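Local atomic coordinates of AxyAgu115A (Amphibacillus xylanus NBRC 15112, PDB entry 6NPS), a protein that probably acts as a family GH115 alpha-glucuronidase, a hydrolase expected to release glucuronic acid side groups from glucuronoxylans. Residues L352-Y361 with R391-R399; M785-I794 with E849-A857. The protein carries 3 engineered substitutions. All coordinates share one frame; numbering follows the deposited sequence.

Contact 1: L352-Y361 with R391-R399; sequences LYKEVEPFFY and RTLPTEDMR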
loop_
_atom_site.group_PDB
_atom_site.type_symbol
_atom_site.label_atom_id
_atom_site.label_comp_id
_atom_site.label_asym_id
_atom_site.label_seq_id
_atom_site.Cartn_x
_atom_site.Cartn_y
_atom_site.Cartn_z
ATOM N N LEU A 352 28.732 14.449 29.043
ATOM C CA LEU A 352 28.966 13.232 28.262
ATOM C C LEU A 352 27.780 12.971 27.327
ATOM O O LEU A 352 27.148 11.923 27.364
ATOM C CB LEU A 352 29.215 12.049 29.185
ATOM C CG LEU A 352 30.275 12.351 30.225
ATOM C CD1 LEU A 352 30.564 11.114 31.049
ATOM C CD2 LEU A 352 31.546 12.899 29.580
ATOM N N TYR A 353 27.481 13.970 26.484
ATOM C CA TYR A 353 26.282 13.969 25.642
ATOM C C TYR A 353 26.580 13.346 24.282
ATOM O O TYR A 353 27.548 13.735 23.624
ATOM C CB TYR A 353 25.733 15.394 25.449
ATOM C CG TYR A 353 24.428 15.492 24.649
ATOM C CD1 TYR A 353 23.240 14.906 25.124
ATOM C CD2 TYR A 353 24.384 16.147 23.419
ATOM C CE1 TYR A 353 22.059 14.986 24.404
ATOM C CE2 TYR A 353 23.206 16.250 22.684
ATOM C CZ TYR A 353 22.034 15.656 23.183
ATOM O OH TYR A 353 20.845 15.723 22.474
ATOM N N LYS A 354 25.713 12.399 23.865
ATOM C CA LYS A 354 25.775 11.666 22.597
ATOM C C LYS A 354 27.158 11.078 22.335
ATOM O O LYS A 354 27.634 10.233 23.104
ATOM C CB LYS A 354 25.358 12.562 21.424
ATOM C CG LYS A 354 23.850 12.611 21.190
ATOM C CD LYS A 354 23.476 13.879 20.453
ATOM C CE LYS A 354 22.157 13.740 19.725
ATOM N NZ LYS A 354 22.347 13.021 18.433
ATOM N N GLU A 355 27.823 11.538 21.263
ATOM C CA GLU A 355 29.103 10.965 20.880
ATOM C C GLU A 355 30.184 11.160 21.937
ATOM O O GLU A 355 31.229 10.507 21.852
ATOM C CB GLU A 355 29.561 11.568 19.534
ATOM C CG GLU A 355 30.216 12.954 19.644
ATOM C CD GLU A 355 29.196 14.109 19.604
ATOM O OE1 GLU A 355 27.986 13.856 19.345
ATOM O OE2 GLU A 355 29.609 15.273 19.839
ATOM N N VAL A 356 29.968 12.039 22.922
ATOM C CA VAL A 356 31.021 12.326 23.900
ATOM C C VAL A 356 31.180 11.176 24.905
ATOM O O VAL A 356 32.297 10.922 25.390
ATOM C CB VAL A 356 30.755 13.668 24.623
ATOM C CG1 VAL A 356 31.955 14.029 25.526
ATOM C CG2 VAL A 356 30.465 14.800 23.622
ATOM N N GLU A 357 30.082 10.482 25.252
ATOM C CA GLU A 357 30.161 9.323 26.151
ATOM C C GLU A 357 31.197 8.293 25.699
ATOM O O GLU A 357 32.008 7.867 26.537
ATOM C CB GLU A 357 28.765 8.686 26.323
ATOM C CG GLU A 357 28.638 7.703 27.513
ATOM C CD GLU A 357 27.252 7.018 27.622
ATOM O OE1 GLU A 357 26.877 6.273 26.682
ATOM O OE2 GLU A 357 26.549 7.208 28.657
ATOM N N PRO A 358 31.257 7.872 24.421
ATOM C CA PRO A 358 32.432 7.092 23.980
ATOM C C PRO A 358 33.769 7.808 24.187
ATOM O O PRO A 358 34.796 7.145 24.363
ATOM C CB PRO A 358 32.147 6.843 22.490
ATOM C CG PRO A 358 30.648 6.849 22.393
ATOM C CD PRO A 358 30.200 7.898 23.381
ATOM N N PHE A 359 33.792 9.142 24.165
ATOM C CA PHE A 359 35.057 9.849 24.361
ATOM C C PHE A 359 35.516 9.736 25.805
ATOM O O PHE A 359 36.724 9.713 26.077
ATOM C CB PHE A 359 34.922 11.322 23.962
ATOM C CG PHE A 359 34.550 11.548 22.505
ATOM C CD1 PHE A 359 34.699 10.542 21.557
ATOM C CD2 PHE A 359 34.073 12.784 22.087
ATOM C CE1 PHE A 359 34.368 10.762 20.223
ATOM C CE2 PHE A 359 33.743 13.008 20.755
ATOM C CZ PHE A 359 33.887 11.995 19.824
ATOM N N PHE A 360 34.562 9.624 26.733
ATOM C CA PHE A 360 34.891 9.620 28.156
ATOM C C PHE A 360 35.579 8.315 28.554
ATOM O O PHE A 360 36.664 8.325 29.159
ATOM C CB PHE A 360 33.609 9.860 28.972
ATOM C CG PHE A 360 33.807 9.792 30.474
ATOM C CD1 PHE A 360 34.626 10.705 31.127
ATOM C CD2 PHE A 360 33.167 8.813 31.226
ATOM C CE1 PHE A 360 34.798 10.645 32.507
ATOM C CE2 PHE A 360 33.335 8.741 32.598
ATOM C CZ PHE A 360 34.148 9.654 33.244
ATOM N N TYR A 361 34.985 7.180 28.178
ATOM C CA TYR A 361 35.485 5.879 28.620
ATOM C C TYR A 361 36.716 5.431 27.822
ATOM O O TYR A 361 37.747 5.078 28.411
ATOM C CB TYR A 361 34.362 4.853 28.523
ATOM C CG TYR A 361 33.178 5.146 29.427
ATOM C CD1 TYR A 361 33.317 5.157 30.814
ATOM C CD2 TYR A 361 31.906 5.370 28.895
ATOM C CE1 TYR A 361 32.238 5.407 31.644
ATOM C CE2 TYR A 361 30.808 5.615 29.721
ATOM C CZ TYR A 361 30.985 5.631 31.096
ATOM O OH TYR A 361 29.893 5.882 31.905
ATOM N N ARG A 391 21.278 6.147 29.552
ATOM C CA ARG A 391 22.375 5.422 28.934
ATOM C C ARG A 391 23.237 4.809 30.032
ATOM O O ARG A 391 22.703 4.208 30.972
ATOM C CB ARG A 391 23.168 6.385 28.018
ATOM C CG ARG A 391 22.282 6.948 26.885
ATOM C CD ARG A 391 23.069 7.967 26.016
ATOM N NE ARG A 391 24.154 7.284 25.339
ATOM C CZ ARG A 391 25.097 7.886 24.623
ATOM N NH1 ARG A 391 25.103 9.212 24.499
ATOM N NH2 ARG A 391 26.044 7.159 24.044
ATOM N N THR A 392 24.555 4.919 29.937
ATOM C CA THR A 392 25.379 4.337 30.990
ATOM C C THR A 392 25.324 5.200 32.242
ATOM O O THR A 392 24.942 6.378 32.211
ATOM C CB THR A 392 26.823 4.171 30.561
ATOM O OG1 THR A 392 27.399 5.464 30.368
ATOM C CG2 THR A 392 26.887 3.350 29.285
ATOM N N LEU A 393 25.692 4.585 33.358
ATOM C CA LEU A 393 25.548 5.167 34.680
ATOM C C LEU A 393 26.817 4.839 35.457
ATOM O O LEU A 393 27.561 3.922 35.083
ATOM C CB LEU A 393 24.300 4.587 35.371
ATOM C CG LEU A 393 22.931 4.958 34.753
ATOM C CD1 LEU A 393 21.818 4.171 35.466
ATOM C CD2 LEU A 393 22.635 6.499 34.786
ATOM N N PRO A 394 27.080 5.542 36.557
ATOM C CA PRO A 394 28.338 5.305 37.283
ATOM C C PRO A 394 28.448 3.880 37.835
ATOM O O PRO A 394 27.515 3.355 38.451
ATOM C CB PRO A 394 28.293 6.341 38.411
ATOM C CG PRO A 394 27.368 7.421 37.902
ATOM C CD PRO A 394 26.317 6.663 37.135
ATOM N N THR A 395 29.594 3.245 37.581
ATOM C CA THR A 395 29.983 2.055 38.318
ATOM C C THR A 395 30.356 2.454 39.749
ATOM O O THR A 395 30.537 3.637 40.075
ATOM C CB THR A 395 31.193 1.385 37.678
ATOM O OG1 THR A 395 32.325 2.272 37.767
ATOM C CG2 THR A 395 30.944 1.092 36.222
ATOM N N GLU A 396 30.547 1.443 40.591
ATOM C CA GLU A 396 30.881 1.672 41.991
ATOM C C GLU A 396 32.192 2.436 42.101
ATOM O O GLU A 396 32.319 3.341 42.925
ATOM C CB GLU A 396 30.980 0.344 42.743
ATOM C CG GLU A 396 29.643 -0.204 43.214
ATOM C CD GLU A 396 29.747 -1.623 43.738
ATOM O OE1 GLU A 396 30.622 -2.373 43.256
ATOM O OE2 GLU A 396 28.953 -1.989 44.630
ATOM N N ASP A 397 33.168 2.076 41.274
ATOM C CA ASP A 397 34.443 2.793 41.283
ATOM C C ASP A 397 34.262 4.246 40.848
ATOM O O ASP A 397 34.805 5.158 41.477
ATOM C CB ASP A 397 35.466 2.085 40.402
ATOM C CG ASP A 397 36.828 2.757 40.443
ATOM O OD1 ASP A 397 37.242 3.221 41.533
ATOM O OD2 ASP A 397 37.485 2.839 39.381
ATOM N N MET A 398 33.451 4.484 39.803
ATOM C CA MET A 398 33.163 5.847 39.363
ATOM C C MET A 398 32.456 6.671 40.430
ATOM O O MET A 398 32.554 7.903 40.421
ATOM C CB MET A 398 32.313 5.818 38.095
ATOM C CG MET A 398 33.132 5.477 36.877
ATOM S SD MET A 398 32.033 5.142 35.531
ATOM C CE MET A 398 31.144 6.675 35.414
ATOM N N ARG A 399 31.712 6.033 41.336
ATOM C CA ARG A 399 30.984 6.831 42.308
ATOM C C ARG A 399 31.903 7.466 43.335
ATOM O O ARG A 399 31.450 8.306 44.116
ATOM C CB ARG A 399 29.914 5.969 42.993
ATOM C CG ARG A 399 28.806 5.561 41.993
ATOM C CD ARG A 399 27.913 4.469 42.573
ATOM N NE ARG A 399 27.041 4.998 43.606
ATOM C CZ ARG A 399 25.889 4.430 43.975
ATOM N NH1 ARG A 399 25.480 3.300 43.407
ATOM N NH2 ARG A 399 25.154 5.001 44.918
HETATM O O HOH W 1 25.151 4.514 25.786
HETATM O O HOH W 2 29.353 3.415 33.318
#
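Glu357 reaches from helix 356-361 to Arg391 and Thr392, and its two carboxylate oxygens divide the work. OE2 takes the hydroxyl of Thr392, with OG1 2.6 Å from OE2, and also the Thr392 backbone N; both donors come from the same face of the carboxylate, the hydroxyl from well above its plane. OE1 forms a salt bridge with Arg391, standing 2.9 Å from NH2 and over a face of the guanidinium, the two planes turned 57° apart. This is therefore not a flat, two-pronged pair, and water 1 completes it by donating to OE1 and accepting from Arg391 NE. Glutamate suits the place because its long chain ends in two acceptor oxygens that can serve Arg391 and Thr392 separately; chi1 of -165° swings CG away from the backbone N and, with the chain extended beyond, carries the carboxylate across to both. The arginine's in-plane edge is used as well: NH1 donates to Lys354 O at 3.1 Å with an angle of 164°, gripping the beta turn 353-356. Farther along, Tyr361 OH lies 3.0 Å from Thr392 OG1, and water 2 joins that phenol to Leu393 O. Met398 SD sits at the edge of the Tyr361 ring, 3.9 Å from CE1, a Met-aromatic contact, while its CE meets the edge of Phe360; a flexible thioether fits such a corner between two rings. The helix also packs on helix 317-338 through Val356 and Phe359. One carboxylate thus takes a charged partner and two donors from Thr392, which holds it in a set orientation and ties the loop after barrel strand 379-383 to the helix after strand 348-351.

Contact 2: M785-I794 with E849-A857; sequences MTFVDTKGYI and EYHFVTQEA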
loop_
_atom_site.group_PDB
_atom_site.type_symbol
_atom_site.label_atom_id
_atom_site.label_comp_id
_atom_site.label_asym_id
_atom_site.label_seq_id
_atom_site.Cartn_x
_atom_site.Cartn_y
_atom_site.Cartn_z
ATOM N N MET A 785 -3.264 -19.128 38.818
ATOM C CA MET A 785 -2.266 -18.477 37.975
ATOM C C MET A 785 -1.603 -19.428 36.984
ATOM O O MET A 785 -0.606 -19.051 36.367
ATOM C CB MET A 785 -1.188 -17.766 38.813
ATOM C CG MET A 785 -1.765 -16.907 39.940
ATOM S SD MET A 785 -2.919 -15.647 39.322
ATOM C CE MET A 785 -1.768 -14.644 38.411
ATOM N N THR A 786 -2.157 -20.619 36.755
ATOM C CA THR A 786 -1.651 -21.475 35.689
ATOM C C THR A 786 -2.230 -21.054 34.340
ATOM O O THR A 786 -3.452 -21.111 34.140
ATOM C CB THR A 786 -2.006 -22.927 35.950
ATOM O OG1 THR A 786 -1.493 -23.297 37.227
ATOM C CG2 THR A 786 -1.398 -23.808 34.863
ATOM N N PHE A 787 -1.358 -20.673 33.407
ATOM C CA PHE A 787 -1.799 -20.350 32.060
ATOM C C PHE A 787 -2.008 -21.637 31.270
ATOM O O PHE A 787 -1.224 -22.585 31.380
ATOM C CB PHE A 787 -0.787 -19.423 31.378
ATOM C CG PHE A 787 -0.867 -18.006 31.874
ATOM C CD1 PHE A 787 -0.248 -17.634 33.057
ATOM C CD2 PHE A 787 -1.606 -17.050 31.178
ATOM C CE1 PHE A 787 -0.362 -16.356 33.538
ATOM C CE2 PHE A 787 -1.723 -15.770 31.643
ATOM C CZ PHE A 787 -1.091 -15.411 32.832
ATOM N N VAL A 788 -3.092 -21.704 30.508
ATOM C CA VAL A 788 -3.440 -22.948 29.810
ATOM C C VAL A 788 -3.526 -22.633 28.322
ATOM O O VAL A 788 -4.342 -21.801 27.914
ATOM C CB VAL A 788 -4.756 -23.563 30.313
ATOM C CG1 VAL A 788 -5.072 -24.853 29.514
ATOM C CG2 VAL A 788 -4.675 -23.946 31.793
ATOM N N ASP A 789 -2.681 -23.284 27.516
ATOM C CA ASP A 789 -2.701 -23.093 26.066
ATOM C C ASP A 789 -3.942 -23.748 25.463
ATOM O O ASP A 789 -3.992 -24.967 25.303
ATOM C CB ASP A 789 -1.439 -23.671 25.426
ATOM C CG ASP A 789 -1.420 -23.513 23.878
ATOM O OD1 ASP A 789 -2.442 -23.102 23.268
ATOM O OD2 ASP A 789 -0.357 -23.787 23.264
ATOM N N THR A 790 -4.918 -22.951 25.053
ATOM C CA THR A 790 -5.992 -23.494 24.246
ATOM C C THR A 790 -6.074 -22.898 22.848
ATOM O O THR A 790 -6.696 -23.512 21.981
ATOM C CB THR A 790 -7.339 -23.293 24.947
ATOM O OG1 THR A 790 -7.552 -21.891 25.158
ATOM C CG2 THR A 790 -7.351 -24.011 26.270
ATOM N N LYS A 791 -5.469 -21.737 22.594
ATOM C CA LYS A 791 -5.567 -21.089 21.293
ATOM C C LYS A 791 -4.350 -21.335 20.408
ATOM O O LYS A 791 -4.294 -20.812 19.286
ATOM C CB LYS A 791 -5.761 -19.571 21.464
ATOM C CG LYS A 791 -7.083 -19.164 22.087
ATOM C CD LYS A 791 -7.187 -17.650 22.186
ATOM C CE LYS A 791 -8.639 -17.230 22.308
ATOM N NZ LYS A 791 -8.788 -15.752 22.257
ATOM N N GLY A 792 -3.381 -22.116 20.859
ATOM C CA GLY A 792 -2.150 -22.263 20.106
ATOM C C GLY A 792 -1.029 -21.343 20.545
ATOM O O GLY A 792 0.046 -21.366 19.938
ATOM N N TYR A 793 -1.241 -20.533 21.574
ATOM C CA TYR A 793 -0.174 -19.677 22.089
ATOM C C TYR A 793 -0.609 -19.240 23.471
ATOM O O TYR A 793 -1.780 -19.366 23.820
ATOM C CB TYR A 793 0.107 -18.469 21.187
ATOM C CG TYR A 793 -1.055 -17.520 21.099
ATOM C CD1 TYR A 793 -2.088 -17.738 20.176
ATOM C CD2 TYR A 793 -1.163 -16.433 21.962
ATOM C CE1 TYR A 793 -3.170 -16.868 20.108
ATOM C CE2 TYR A 793 -2.246 -15.567 21.898
ATOM C CZ TYR A 793 -3.244 -15.798 20.980
ATOM O OH TYR A 793 -4.305 -14.929 20.911
ATOM N N ILE A 794 0.340 -18.727 24.252
ATOM C CA ILE A 794 0.063 -18.207 25.586
ATOM C C ILE A 794 0.633 -16.802 25.659
ATOM O O ILE A 794 1.731 -16.554 25.154
ATOM C CB ILE A 794 0.697 -19.084 26.683
ATOM C CG1 ILE A 794 0.099 -20.500 26.689
ATOM C CG2 ILE A 794 0.562 -18.404 28.078
ATOM C CD1 ILE A 794 0.871 -21.426 27.620
ATOM N N GLU A 849 8.178 -16.762 38.995
ATOM C CA GLU A 849 7.900 -18.069 38.415
ATOM C C GLU A 849 6.499 -18.084 37.817
ATOM O O GLU A 849 5.528 -17.753 38.499
ATOM C CB GLU A 849 8.059 -19.156 39.483
ATOM C CG GLU A 849 7.790 -20.593 39.037
ATOM C CD GLU A 849 8.032 -21.588 40.187
ATOM O OE1 GLU A 849 9.199 -21.735 40.615
ATOM O OE2 GLU A 849 7.059 -22.203 40.676
ATOM N N TYR A 850 6.411 -18.494 36.555
ATOM C CA TYR A 850 5.166 -18.607 35.812
ATOM C C TYR A 850 4.853 -20.075 35.587
ATOM O O TYR A 850 5.764 -20.882 35.373
ATOM C CB TYR A 850 5.269 -17.878 34.468
ATOM C CG TYR A 850 5.623 -16.433 34.616
ATOM C CD1 TYR A 850 4.636 -15.469 34.655
ATOM C CD2 TYR A 850 6.952 -16.022 34.731
ATOM C CE1 TYR A 850 4.944 -14.149 34.796
ATOM C CE2 TYR A 850 7.258 -14.697 34.876
ATOM C CZ TYR A 850 6.254 -13.771 34.920
ATOM O OH TYR A 850 6.544 -12.450 35.082
ATOM N N HIS A 851 3.572 -20.435 35.672
ATOM C CA HIS A 851 3.133 -21.809 35.446
ATOM C C HIS A 851 2.313 -21.830 34.169
ATOM O O HIS A 851 1.465 -20.958 33.974
ATOM C CB HIS A 851 2.298 -22.345 36.629
ATOM C CG HIS A 851 3.102 -22.582 37.871
ATOM N ND1 HIS A 851 2.531 -22.898 39.086
ATOM C CD2 HIS A 851 4.440 -22.532 38.084
ATOM C CE1 HIS A 851 3.483 -23.047 39.992
ATOM N NE2 HIS A 851 4.651 -22.829 39.411
ATOM N N PHE A 852 2.571 -22.798 33.291
ATOM C CA PHE A 852 1.812 -22.842 32.046
ATOM C C PHE A 852 1.735 -24.274 31.531
ATOM O O PHE A 852 2.611 -25.103 31.819
ATOM C CB PHE A 852 2.409 -21.898 30.969
ATOM C CG PHE A 852 3.770 -22.303 30.470
ATOM C CD1 PHE A 852 3.906 -23.008 29.281
ATOM C CD2 PHE A 852 4.919 -21.965 31.179
ATOM C CE1 PHE A 852 5.175 -23.378 28.810
ATOM C CE2 PHE A 852 6.178 -22.332 30.725
ATOM C CZ PHE A 852 6.310 -23.042 29.539
ATOM N N VAL A 853 0.674 -24.555 30.767
ATOM C CA VAL A 853 0.308 -25.917 30.340
ATOM C C VAL A 853 0.343 -25.965 28.814
ATOM O O VAL A 853 -0.391 -25.229 28.144
ATOM C CB VAL A 853 -1.087 -26.327 30.842
ATOM C CG1 VAL A 853 -1.548 -27.679 30.206
ATOM C CG2 VAL A 853 -1.108 -26.430 32.392
ATOM N N THR A 854 1.192 -26.813 28.267
ATOM C CA THR A 854 1.256 -26.950 26.825
ATOM C C THR A 854 0.376 -28.112 26.381
ATOM O O THR A 854 0.071 -29.021 27.158
ATOM C CB THR A 854 2.687 -27.203 26.368
ATOM O OG1 THR A 854 3.126 -28.461 26.913
ATOM C CG2 THR A 854 3.593 -26.092 26.847
ATOM N N GLN A 855 -0.016 -28.082 25.105
ATOM C CA GLN A 855 -0.715 -29.224 24.511
ATOM C C GLN A 855 0.230 -30.304 23.985
ATOM O O GLN A 855 -0.156 -31.477 23.928
ATOM C CB GLN A 855 -1.624 -28.744 23.380
ATOM C CG GLN A 855 -2.581 -27.683 23.833
ATOM C CD GLN A 855 -3.449 -27.171 22.722
ATOM O OE1 GLN A 855 -3.083 -26.235 22.002
ATOM N NE2 GLN A 855 -4.624 -27.774 22.576
ATOM N N GLU A 856 1.454 -29.943 23.596
ATOM C CA GLU A 856 2.414 -30.891 23.054
ATOM C C GLU A 856 3.810 -30.548 23.558
ATOM O O GLU A 856 4.147 -29.377 23.724
ATOM C CB GLU A 856 2.393 -30.889 21.515
ATOM C CG GLU A 856 1.541 -31.992 20.894
ATOM C CD GLU A 856 2.274 -33.333 20.766
ATOM O OE1 GLU A 856 2.432 -33.820 19.623
ATOM O OE2 GLU A 856 2.680 -33.913 21.799
ATOM N N ALA A 857 4.608 -31.574 23.831
ATOM C CA ALA A 857 6.018 -31.350 24.096
ATOM C C ALA A 857 6.682 -30.827 22.824
ATOM O O ALA A 857 6.182 -31.026 21.715
ATOM C CB ALA A 857 6.683 -32.646 24.583
HETATM O O HOH W 3 1.814 -18.023 36.151
HETATM O O HOH W 4 0.954 -25.896 23.432
HETATM O O HOH W 5 -7.548 -26.071 22.114
#
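Phe787 O is approached by two groups of strand 849-854: Val853 N donates to it at 2.8 Å, and Phe852 CA adds a CA-H...O contact at 3.1 Å. Phe787 N returns a bond to His851 O, and Asp789 N donates to Val853 O at 3.1 Å. These alternating bonds make a parallel ladder in which Phe787 pairs with Phe852 and Val788 with Val853. Water 3 bridges Met785 O and His851 N beyond one end. At the other, water 4 donates to Asp789 OD2 and accepts from Gln855 N. The carboxylate of Asp789 also bends its own loop: OD1 accepts from Gly792 N at 2.8 Å through its syn lone pair, an Asx motif, and glycine suits that position because its backbone angles would press a CB against the preceding carbonyl. A chi1 of 179° turns the carboxylate away from its own N, where OD1 meets the turn and OD2 meets water 4. A leucine in place of Asp789 would probably leave Gly792 N and water 4 without their acceptor and let the turn drift. The Gln855 side chain crosses that of Asp789 at about a right angle, with Gln855 CG 3.4 Å from Asp789 O. Among the apolar groups, Ile794 CD1 rests 3.7 Å from Phe852 CB and also meets that ring obliquely, while Thr786 CG2 touches Val853 CG2 on the other face of the sheet. Phe787 further meets the ring of Tyr965, and Phe852 packs on Ile946 of strand 940-948. Backbone bonds thus set the strand register, beta-branched and aromatic side chains fill the two faces, and the carboxylate shapes the turn where the pairing ends.

Both contacts are largely buried, yet they lie in different parts of the protein, with centres 43 Å apart and no touch between them. Contact 1 lies in the TIM-barrel part, where it joins a helix to a loop, both following strands of the eight-stranded parallel sheet; side chains do most of the joining, through a charged pair, hydroxyls and a thioether. Contact 2, in the GH115 C-terminal domain, joins two strands, so main-chain hydrogen bonds dominate and side chains pack above and below. Its edge at Gln855 is exposed. Waters bridge the segments in both, but an ionic pair crosses only contact 1; in contact 2 the carboxylate of Asp789 holds its own turn and is hydrogen-bonded to the other segment through a water.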